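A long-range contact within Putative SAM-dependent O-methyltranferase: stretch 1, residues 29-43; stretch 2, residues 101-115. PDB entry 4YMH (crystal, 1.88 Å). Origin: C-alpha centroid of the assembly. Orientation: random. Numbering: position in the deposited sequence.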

ATOM      1  N   ASP A  29     -10.212  19.547   7.526  1.00 31.24           N
ATOM      2  CA  ASP A  29     -11.285  20.332   6.915  1.00 36.03           C
ATOM      3  C   ASP A  29     -10.784  21.279   5.826  1.00 36.15           C
ATOM      4  O   ASP A  29     -11.413  21.420   4.763  1.00 39.20           O
ATOM      5  N   ALA A  30      -9.647  21.914   6.089  1.00 34.39           N
ATOM      6  CA  ALA A  30      -9.093  22.895   5.163  1.00 35.96           C
ATOM      7  C   ALA A  30      -8.751  22.235   3.836  1.00 30.78           C
ATOM      8  O   ALA A  30      -8.932  22.830   2.764  1.00 30.16           O
ATOM      9  N   LEU A  31      -8.256  21.004   3.920  1.00 27.89           N
ATOM     10  CA  LEU A  31      -7.845  20.278   2.727  1.00 28.59           C
ATOM     11  C   LEU A  31      -9.064  19.799   1.938  1.00 28.38           C
ATOM     12  O   LEU A  31      -9.043  19.791   0.715  1.00 32.26           O
ATOM     13  N   VAL A  32     -10.123  19.401   2.633  1.00 30.62           N
ATOM     14  CA  VAL A  32     -11.389  19.133   1.962  1.00 32.04           C
ATOM     15  C   VAL A  32     -11.835  20.373   1.182  1.00 29.61           C
ATOM     16  O   VAL A  32     -12.223  20.285   0.011  1.00 30.77           O
ATOM     17  N   GLU A  33     -11.768  21.529   1.837  1.00 29.91           N
ATOM     18  CA  GLU A  33     -12.158  22.782   1.191  1.00 32.77           C
ATOM     19  C   GLU A  33     -11.326  23.049  -0.071  1.00 34.76           C
ATOM     20  O   GLU A  33     -11.862  23.465  -1.108  1.00 33.13           O
ATOM     21  N   HIS A  34     -10.022  22.805   0.006  1.00 32.73           N
ATOM     22  CA  HIS A  34      -9.185  22.983  -1.177  1.00 35.49           C
ATOM     23  C   HIS A  34      -9.546  21.987  -2.296  1.00 33.91           C
ATOM     24  O   HIS A  34      -9.540  22.333  -3.484  1.00 28.83           O
ATOM     25  N   TRP A  35      -9.864  20.757  -1.910  1.00 32.55           N
ATOM     26  CA  TRP A  35     -10.208  19.706  -2.870  1.00 33.23           C
ATOM     27  C   TRP A  35     -11.481  20.092  -3.633  1.00 36.27           C
ATOM     28  O   TRP A  35     -11.526  20.074  -4.881  1.00 35.45           O
ATOM     29  N   GLU A  36     -12.500  20.482  -2.872  1.00 32.73           N
ATOM     30  CA  GLU A  36     -13.773  20.913  -3.437  1.00 33.42           C
ATOM     31  C   GLU A  36     -13.614  22.145  -4.328  1.00 41.16           C
ATOM     32  O   GLU A  36     -14.203  22.234  -5.415  1.00 43.01           O
ATOM     33  N   TRP A  37     -12.818  23.095  -3.852  1.00 42.15           N
ATOM     34  CA  TRP A  37     -12.557  24.320  -4.593  1.00 41.42           C
ATOM     35  C   TRP A  37     -11.885  24.025  -5.922  1.00 42.25           C
ATOM     36  O   TRP A  37     -12.197  24.650  -6.939  1.00 42.25           O
ATOM     37  N   THR A  38     -10.947  23.087  -5.904  1.00 40.57           N
ATOM     38  CA  THR A  38     -10.266  22.676  -7.123  1.00 42.99           C
ATOM     39  C   THR A  38     -11.265  22.071  -8.103  1.00 47.24           C
ATOM     40  O   THR A  38     -11.244  22.380  -9.297  1.00 49.98           O
ATOM     41  N   ARG A  39     -12.151  21.218  -7.599  1.00 46.45           N
ATOM     42  CA  ARG A  39     -13.143  20.602  -8.477  1.00 49.90           C
ATOM     43  C   ARG A  39     -14.109  21.624  -9.076  1.00 52.66           C
ATOM     44  O   ARG A  39     -14.584  21.450 -10.194  1.00 54.70           O
ATOM     45  N   THR A  40     -14.391  22.696  -8.343  1.00 51.67           N
ATOM     46  CA  THR A  40     -15.256  23.743  -8.879  1.00 53.78           C
ATOM     47  C   THR A  40     -14.511  24.620  -9.886  1.00 54.08           C
ATOM     48  O   THR A  40     -15.068  25.027 -10.913  1.00 54.59           O
ATOM     49  N   ARG A  41     -13.243  24.893  -9.594  1.00 52.93           N
ATOM     50  CA  ARG A  41     -12.454  25.820 -10.397  1.00 57.65           C
ATOM     51  C   ARG A  41     -12.038  25.234 -11.748  1.00 57.55           C
ATOM     52  O   ARG A  41     -12.019  25.944 -12.753  1.00 56.52           O
ATOM     53  N   PHE A  42     -11.720  23.942 -11.785  1.00 54.56           N
ATOM     54  CA  PHE A  42     -11.145  23.370 -13.001  1.00 56.16           C
ATOM     55  C   PHE A  42     -11.977  22.259 -13.643  1.00 57.90           C
ATOM     56  O   PHE A  42     -12.495  21.378 -12.955  1.00 54.37           O
ATOM     57  N   PRO A  43     -12.101  22.307 -14.983  1.00 62.27           N
ATOM     58  CA  PRO A  43     -12.813  21.298 -15.775  1.00 66.07           C
ATOM     59  C   PRO A  43     -12.042  19.980 -15.835  1.00 68.61           C
ATOM     60  O   PRO A  43     -12.645  18.913 -15.967  1.00 70.59           O
ATOM     61  N   PRO A 101       1.628  27.279 -16.296  1.00 36.18           N
ATOM     62  CA  PRO A 101       1.426  28.626 -15.740  1.00 40.82           C
ATOM     63  C   PRO A 101       0.112  28.748 -14.963  1.00 43.03           C
ATOM     64  O   PRO A 101       0.088  29.249 -13.834  1.00 42.00           O
ATOM     65  N   LYS A 102      -0.969  28.276 -15.575  1.00 44.01           N
ATOM     66  CA  LYS A 102      -2.282  28.252 -14.945  1.00 42.60           C
ATOM     67  C   LYS A 102      -2.259  27.550 -13.574  1.00 38.04           C
ATOM     68  O   LYS A 102      -2.767  28.088 -12.567  1.00 37.48           O
ATOM     69  N   MET A 103      -1.638  26.374 -13.521  1.00 33.50           N
ATOM     70  CA  MET A 103      -1.635  25.592 -12.277  1.00 35.42           C
ATOM     71  C   MET A 103      -0.643  26.151 -11.262  1.00 35.53           C
ATOM     72  O   MET A 103      -0.864  26.047 -10.067  1.00 31.91           O
ATOM     73  N   ILE A 104       0.435  26.759 -11.744  1.00 37.78           N
ATOM     74  CA  ILE A 104       1.381  27.448 -10.875  1.00 34.10           C
ATOM     75  C   ILE A 104       0.706  28.628 -10.149  1.00 33.51           C
ATOM     76  O   ILE A 104       0.835  28.772  -8.932  1.00 33.44           O
ATOM     77  N   ALA A 105      -0.024  29.449 -10.898  1.00 33.56           N
ATOM     78  CA  ALA A 105      -0.774  30.556 -10.305  1.00 38.48           C
ATOM     79  C   ALA A 105      -1.781  30.034  -9.275  1.00 38.07           C
ATOM     80  O   ALA A 105      -1.835  30.528  -8.125  1.00 36.39           O
ATOM     81  N   ALA A 106      -2.560  29.029  -9.688  1.00 34.77           N
ATOM     82  CA  ALA A 106      -3.517  28.387  -8.783  1.00 36.22           C
ATOM     83  C   ALA A 106      -2.876  27.904  -7.473  1.00 33.86           C
ATOM     84  O   ALA A 106      -3.390  28.154  -6.380  1.00 34.60           O
ATOM     85  N   SER A 107      -1.761  27.195  -7.597  1.00 31.36           N
ATOM     86  CA  SER A 107      -1.087  26.604  -6.456  1.00 29.33           C
ATOM     87  C   SER A 107      -0.471  27.626  -5.525  1.00 33.18           C
ATOM     88  O   SER A 107      -0.588  27.484  -4.308  1.00 31.55           O
ATOM     89  N   ARG A 108       0.218  28.622  -6.079  1.00 29.25           N
ATOM     90  CA  ARG A 108       0.795  29.674  -5.245  1.00 30.15           C
ATOM     91  C   ARG A 108      -0.293  30.377  -4.442  1.00 36.63           C
ATOM     92  O   ARG A 108      -0.143  30.600  -3.230  1.00 33.16           O
ATOM     93  N   GLU A 109      -1.394  30.710  -5.110  1.00 37.25           N
ATOM     94  CA  GLU A 109      -2.500  31.323  -4.381  1.00 39.97           C
ATOM     95  C   GLU A 109      -3.019  30.368  -3.287  1.00 36.70           C
ATOM     96  O   GLU A 109      -3.238  30.784  -2.142  1.00 35.70           O
ATOM     97  N   ALA A 110      -3.167  29.090  -3.621  1.00 31.64           N
ATOM     98  CA  ALA A 110      -3.641  28.099  -2.659  1.00 29.77           C
ATOM     99  C   ALA A 110      -2.742  27.990  -1.418  1.00 33.07           C
ATOM    100  O   ALA A 110      -3.224  27.931  -0.281  1.00 33.35           O
ATOM    101  N   PHE A 111      -1.435  27.944  -1.653  1.00 29.09           N
ATOM    102  CA  PHE A 111      -0.461  27.819  -0.588  1.00 27.53           C
ATOM    103  C   PHE A 111      -0.556  29.030   0.330  1.00 29.37           C
ATOM    104  O   PHE A 111      -0.574  28.881   1.559  1.00 30.41           O
ATOM    105  N   LYS A 112      -0.645  30.222  -0.257  1.00 31.06           N
ATOM    106  CA  LYS A 112      -0.801  31.416   0.575  1.00 33.13           C
ATOM    107  C   LYS A 112      -2.097  31.398   1.382  1.00 37.04           C
ATOM    108  O   LYS A 112      -2.103  31.791   2.552  1.00 35.91           O
ATOM    109  N   LYS A 113      -3.198  30.969   0.771  1.00 34.95           N
ATOM    110  CA  LYS A 113      -4.472  30.919   1.498  1.00 39.31           C
ATOM    111  C   LYS A 113      -4.394  29.943   2.672  1.00 33.51           C
ATOM    112  O   LYS A 113      -4.976  30.180   3.729  1.00 34.74           O
ATOM    113  N   TYR A 114      -3.665  28.857   2.462  1.00 31.29           N
ATOM    114  CA  TYR A 114      -3.532  27.785   3.446  1.00 31.31           C
ATOM    115  C   TYR A 114      -2.612  28.191   4.586  1.00 34.17           C
ATOM    116  O   TYR A 114      -2.661  27.614   5.677  1.00 34.27           O
ATOM    117  N   GLY A 115      -1.764  29.180   4.320  1.00 39.96           N
ATOM    118  CA  GLY A 115      -0.813  29.660   5.304  1.00 41.34           C
ATOM    119  C   GLY A 115       0.357  28.715   5.510  1.00 43.07           C
ATOM    120  O   GLY A 115       0.805  28.522   6.637  1.00 42.78           O
TER

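Two nearly antiparallel helices, residues 29-41 and 101-114, meet here through a modest, mainly apolar contact in which large side chains span a wide gap to reach alanines, with no hydrogen bond passing between them. The axes come no closer than 11.7 Å and their directions differ by 155°, so Ala 30 lies across from Tyr 114, His 34 from Ala 110, and Phe 42, just past its helix, from Met 103.

At that last end Phe 42 (chi1 m) points toward the second helix. The methyl of Met 103 sits over one face of its ring, with CE 3.5 Å from Phe 42 CZ, a CH-pi contact; the sulfur lies over the face too, SD being 4.2 Å from the ring centroid. The CA-to-CB bond of Met 103 points sideways, but its flexible chain, with chi2 between wells, brings the end nearer. Ala 106 CB meets the ring edge, 3.7 Å from Phe 42 CZ, its small methyl fitting beside the ring.

In the middle, His 34 (chi1 t) extends its ring until CE1 is 3.5 Å from Ala 110 CB. Its NE2 is hydrogen-bonded elsewhere in the structure, which meets a polar need of this buried ring. Trp 37, also t, approaches Ala 106 more loosely, with CH2 4.5 Å from CB.

At the other end the long side chain of Tyr 114, chi1 off-well at -147°, closes the gap: its CE2 and OH each lie 3.6 Å from Ala 30 CB, and OH is 3.7 Å from Leu 31 CB. That hydroxyl is satisfied elsewhere.

Charge adds little. Arg 41 NH1 stands 4.5 Å from Glu 109 OE1, beyond salt-bridge range and with the oxygen well out of the guanidinium plane; within its own helix, Glu 109 OE2 pairs with Lys 113 NZ at 3.3 Å in a salt bridge.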

ATOM      1  CB  ASP A  29     -12.033  21.129   7.982  1.00 40.05           C
ATOM      2  CG  ASP A  29     -12.892  20.252   8.866  1.00 46.69           C
ATOM      3  OD1 ASP A  29     -13.078  19.064   8.530  1.00 47.76           O
ATOM      4  OD2 ASP A  29     -13.401  20.752   9.889  1.00 48.88           O
ATOM      5  CB  ALA A  30      -7.862  23.554   5.754  1.00 37.13           C
ATOM      6  CB  LEU A  31      -6.929  19.106   3.099  1.00 23.75           C
ATOM      7  CG  LEU A  31      -6.190  18.423   1.939  1.00 21.83           C
ATOM      8  CD1 LEU A  31      -5.517  19.472   1.090  1.00 22.79           C
ATOM      9  CD2 LEU A  31      -5.164  17.398   2.459  1.00 21.97           C
ATOM     10  CB  VAL A  32     -12.502  18.746   2.951  1.00 36.65           C
ATOM     11  CG1 VAL A  32     -13.827  18.585   2.213  1.00 35.80           C
ATOM     12  CG2 VAL A  32     -12.143  17.483   3.711  1.00 36.08           C
ATOM     13  CB  GLU A  33     -12.034  23.955   2.171  1.00 39.92           C
ATOM     14  CG  GLU A  33     -12.482  25.283   1.598  1.00 46.75           C
ATOM     15  CD  GLU A  33     -12.433  26.415   2.612  1.00 56.46           C
ATOM     16  OE1 GLU A  33     -11.574  26.376   3.516  1.00 58.35           O
ATOM     17  OE2 GLU A  33     -13.263  27.343   2.507  1.00 62.75           O
ATOM     18  CB  HIS A  34      -7.707  22.849  -0.816  1.00 32.29           C
ATOM     19  CG  HIS A  34      -6.799  22.899  -1.999  1.00 33.53           C
ATOM     20  ND1 HIS A  34      -6.530  24.067  -2.685  1.00 36.32           N
ATOM     21  CD2 HIS A  34      -6.112  21.924  -2.638  1.00 34.68           C
ATOM     22  CE1 HIS A  34      -5.712  23.806  -3.687  1.00 35.71           C
ATOM     23  NE2 HIS A  34      -5.446  22.512  -3.685  1.00 32.45           N
ATOM     24  CB  TRP A  35     -10.376  18.376  -2.124  1.00 31.49           C
ATOM     25  CG  TRP A  35     -10.519  17.152  -2.973  1.00 32.21           C
ATOM     26  CD1 TRP A  35      -9.515  16.438  -3.566  1.00 28.46           C
ATOM     27  CD2 TRP A  35     -11.738  16.467  -3.287  1.00 39.58           C
ATOM     28  NE1 TRP A  35     -10.036  15.360  -4.241  1.00 31.94           N
ATOM     29  CE2 TRP A  35     -11.398  15.355  -4.087  1.00 40.01           C
ATOM     30  CE3 TRP A  35     -13.084  16.689  -2.973  1.00 44.25           C
ATOM     31  CZ2 TRP A  35     -12.355  14.474  -4.583  1.00 43.92           C
ATOM     32  CZ3 TRP A  35     -14.033  15.809  -3.462  1.00 47.95           C
ATOM     33  CH2 TRP A  35     -13.663  14.714  -4.259  1.00 48.84           C
ATOM     34  CB  GLU A  36     -14.780  21.197  -2.322  1.00 51.64           C
ATOM     35  CG  GLU A  36     -15.174  19.976  -1.506  1.00 52.95           C
ATOM     36  CD  GLU A  36     -16.085  19.021  -2.264  1.00 59.81           C
ATOM     37  OE1 GLU A  36     -16.563  19.381  -3.364  1.00 63.54           O
ATOM     38  OE2 GLU A  36     -16.328  17.906  -1.756  1.00 60.88           O
ATOM     39  CB  TRP A  37     -11.681  25.260  -3.773  1.00 42.47           C
ATOM     40  CG  TRP A  37     -11.184  26.447  -4.542  1.00 48.27           C
ATOM     41  CD1 TRP A  37     -11.807  27.652  -4.685  1.00 52.40           C
ATOM     42  CD2 TRP A  37      -9.950  26.546  -5.258  1.00 49.17           C
ATOM     43  NE1 TRP A  37     -11.038  28.494  -5.452  1.00 53.18           N
ATOM     44  CE2 TRP A  37      -9.891  27.839  -5.813  1.00 53.01           C
ATOM     45  CE3 TRP A  37      -8.888  25.665  -5.482  1.00 49.42           C
ATOM     46  CZ2 TRP A  37      -8.813  28.272  -6.580  1.00 54.48           C
ATOM     47  CZ3 TRP A  37      -7.818  26.094  -6.247  1.00 50.57           C
ATOM     48  CH2 TRP A  37      -7.788  27.387  -6.784  1.00 53.42           C
ATOM     49  CB  THR A  38      -9.144  21.661  -6.836  1.00 38.06           C
ATOM     50  OG1 THR A  38      -8.150  22.274  -6.008  1.00 33.91           O
ATOM     51  CG2 THR A  38      -8.492  21.200  -8.147  1.00 33.18           C
ATOM     52  CB  ARG A  39     -13.912  19.517  -7.729  1.00 50.86           C
ATOM     53  CG  ARG A  39     -13.014  18.390  -7.269  1.00 50.10           C
ATOM     54  CD  ARG A  39     -13.741  17.401  -6.393  1.00 52.99           C
ATOM     55  NE  ARG A  39     -14.563  16.474  -7.162  1.00 58.32           N
ATOM     56  CZ  ARG A  39     -15.863  16.290  -6.968  1.00 64.21           C
ATOM     57  NH1 ARG A  39     -16.501  16.977  -6.025  1.00 65.70           N
ATOM     58  NH2 ARG A  39     -16.526  15.422  -7.718  1.00 67.95           N
ATOM     59  CB  THR A  40     -15.832  24.625  -7.756  1.00 54.59           C
ATOM     60  OG1 THR A  40     -16.575  23.808  -6.845  1.00 55.99           O
ATOM     61  CG2 THR A  40     -16.754  25.692  -8.323  1.00 60.04           C
ATOM     62  CB  ARG A  41     -11.210  26.264  -9.624  1.00 59.62           C
ATOM     63  CG  ARG A  41     -10.323  27.257 -10.369  1.00 66.28           C
ATOM     64  CD  ARG A  41     -10.555  28.697  -9.910  1.00 73.78           C
ATOM     65  NE  ARG A  41      -9.683  29.649 -10.602  1.00 78.31           N
ATOM     66  CZ  ARG A  41      -8.405  29.864 -10.295  1.00 79.41           C
ATOM     67  NH1 ARG A  41      -7.830  29.194  -9.312  1.00 77.41           N
ATOM     68  NH2 ARG A  41      -7.694  30.748 -10.979  1.00 82.39           N
ATOM     69  CB  PHE A  42      -9.735  22.859 -12.702  1.00 55.67           C
ATOM     70  CG  PHE A  42      -8.790  23.943 -12.276  1.00 58.63           C
ATOM     71  CD1 PHE A  42      -8.273  24.828 -13.206  1.00 61.93           C
ATOM     72  CD2 PHE A  42      -8.438  24.093 -10.943  1.00 59.30           C
ATOM     73  CE1 PHE A  42      -7.414  25.838 -12.821  1.00 62.47           C
ATOM     74  CE2 PHE A  42      -7.578  25.100 -10.550  1.00 60.40           C
ATOM     75  CZ  PHE A  42      -7.067  25.976 -11.491  1.00 61.29           C
ATOM     76  CB  PRO A  43     -12.908  21.945 -17.159  1.00 70.05           C
ATOM     77  CG  PRO A  43     -11.721  22.841 -17.230  1.00 67.81           C
ATOM     78  CD  PRO A  43     -11.515  23.361 -15.832  1.00 65.04           C
ATOM     79  CB  PRO A 101       1.403  29.515 -16.982  1.00 41.73           C
ATOM     80  CG  PRO A 101       2.225  28.779 -17.982  1.00 42.45           C
ATOM     81  CD  PRO A 101       1.971  27.318 -17.727  1.00 39.31           C
ATOM     82  CB  LYS A 102      -3.274  27.578 -15.891  1.00 45.27           C
ATOM     83  CG  LYS A 102      -4.600  27.171 -15.292  1.00 51.79           C
ATOM     84  CD  LYS A 102      -5.488  26.521 -16.352  1.00 60.02           C
ATOM     85  CE  LYS A 102      -4.782  25.336 -17.013  1.00 64.15           C
ATOM     86  NZ  LYS A 102      -5.611  24.683 -18.077  1.00 67.72           N
ATOM     87  CB  MET A 103      -1.337  24.113 -12.547  1.00 35.87           C
ATOM     88  CG  MET A 103      -2.390  23.421 -13.413  1.00 38.88           C
ATOM     89  SD  MET A 103      -4.085  24.055 -13.216  1.00 39.81           S
ATOM     90  CE  MET A 103      -4.482  23.549 -11.531  1.00 36.14           C
ATOM     91  CB  ILE A 104       2.597  27.952 -11.684  1.00 36.71           C
ATOM     92  CG1 ILE A 104       3.512  26.775 -12.055  1.00 35.14           C
ATOM     93  CG2 ILE A 104       3.370  29.020 -10.904  1.00 39.61           C
ATOM     94  CD1 ILE A 104       4.499  27.104 -13.145  1.00 37.18           C
ATOM     95  CB  ALA A 105      -1.480  31.360 -11.377  1.00 37.52           C
ATOM     96  CB  ALA A 106      -4.199  27.209  -9.487  1.00 32.88           C
ATOM     97  CB  SER A 107      -0.007  25.633  -6.926  1.00 31.19           C
ATOM     98  OG  SER A 107      -0.603  24.474  -7.468  1.00 31.37           O
ATOM     99  CB  ARG A 108       1.569  30.685  -6.087  1.00 31.61           C
ATOM    100  CG  ARG A 108       2.777  30.080  -6.776  1.00 33.96           C
ATOM    101  CD  ARG A 108       3.748  31.155  -7.261  1.00 37.75           C
ATOM    102  NE  ARG A 108       4.885  30.555  -7.953  1.00 41.78           N
ATOM    103  CZ  ARG A 108       5.861  29.872  -7.354  1.00 44.67           C
ATOM    104  NH1 ARG A 108       5.847  29.695  -6.038  1.00 44.67           N
ATOM    105  NH2 ARG A 108       6.851  29.363  -8.073  1.00 44.79           N
ATOM    106  CB  GLU A 109      -3.620  31.732  -5.340  1.00 49.90           C
ATOM    107  CG  GLU A 109      -4.966  31.971  -4.694  1.00 60.52           C
ATOM    108  CD  GLU A 109      -6.034  32.375  -5.700  1.00 73.88           C
ATOM    109  OE1 GLU A 109      -5.744  32.372  -6.916  1.00 79.66           O
ATOM    110  OE2 GLU A 109      -7.165  32.699  -5.277  1.00 76.87           O
ATOM    111  CB  ALA A 110      -3.758  26.728  -3.341  1.00 28.18           C
ATOM    112  CB  PHE A 111       0.959  27.680  -1.152  1.00 27.16           C
ATOM    113  CG  PHE A 111       1.204  26.387  -1.892  1.00 30.12           C
ATOM    114  CD1 PHE A 111       0.471  25.244  -1.597  1.00 29.09           C
ATOM    115  CD2 PHE A 111       2.159  26.323  -2.893  1.00 27.33           C
ATOM    116  CE1 PHE A 111       0.694  24.047  -2.285  1.00 30.65           C
ATOM    117  CE2 PHE A 111       2.394  25.137  -3.588  1.00 27.45           C
ATOM    118  CZ  PHE A 111       1.659  23.993  -3.284  1.00 29.08           C
ATOM    119  CB  LYS A 112      -0.743  32.687  -0.275  1.00 35.01           C
ATOM    120  CG  LYS A 112       0.613  32.942  -0.910  1.00 40.95           C
ATOM    121  CD  LYS A 112       0.607  34.269  -1.658  1.00 43.58           C
ATOM    122  CE  LYS A 112       1.748  34.358  -2.656  1.00 50.50           C
ATOM    123  NZ  LYS A 112       3.070  34.283  -1.985  1.00 54.06           N
ATOM    124  CB  LYS A 113      -5.623  30.503   0.585  1.00 42.53           C
ATOM    125  CG  LYS A 113      -6.078  31.549  -0.396  1.00 52.56           C
ATOM    126  CD  LYS A 113      -7.387  31.114  -1.031  1.00 57.10           C
ATOM    127  CE  LYS A 113      -7.674  31.885  -2.298  1.00 58.71           C
ATOM    128  NZ  LYS A 113      -7.701  33.366  -2.076  1.00 62.11           N
ATOM    129  CB  TYR A 114      -2.991  26.528   2.773  1.00 28.64           C
ATOM    130  CG  TYR A 114      -3.505  25.231   3.339  1.00 28.87           C
ATOM    131  CD1 TYR A 114      -2.834  24.582   4.375  1.00 32.87           C
ATOM    132  CD2 TYR A 114      -4.653  24.643   2.833  1.00 30.78           C
ATOM    133  CE1 TYR A 114      -3.306  23.392   4.897  1.00 30.15           C
ATOM    134  CE2 TYR A 114      -5.129  23.441   3.339  1.00 31.50           C
ATOM    135  CZ  TYR A 114      -4.450  22.819   4.367  1.00 33.06           C
ATOM    136  OH  TYR A 114      -4.926  21.626   4.865  1.00 31.07           O
TER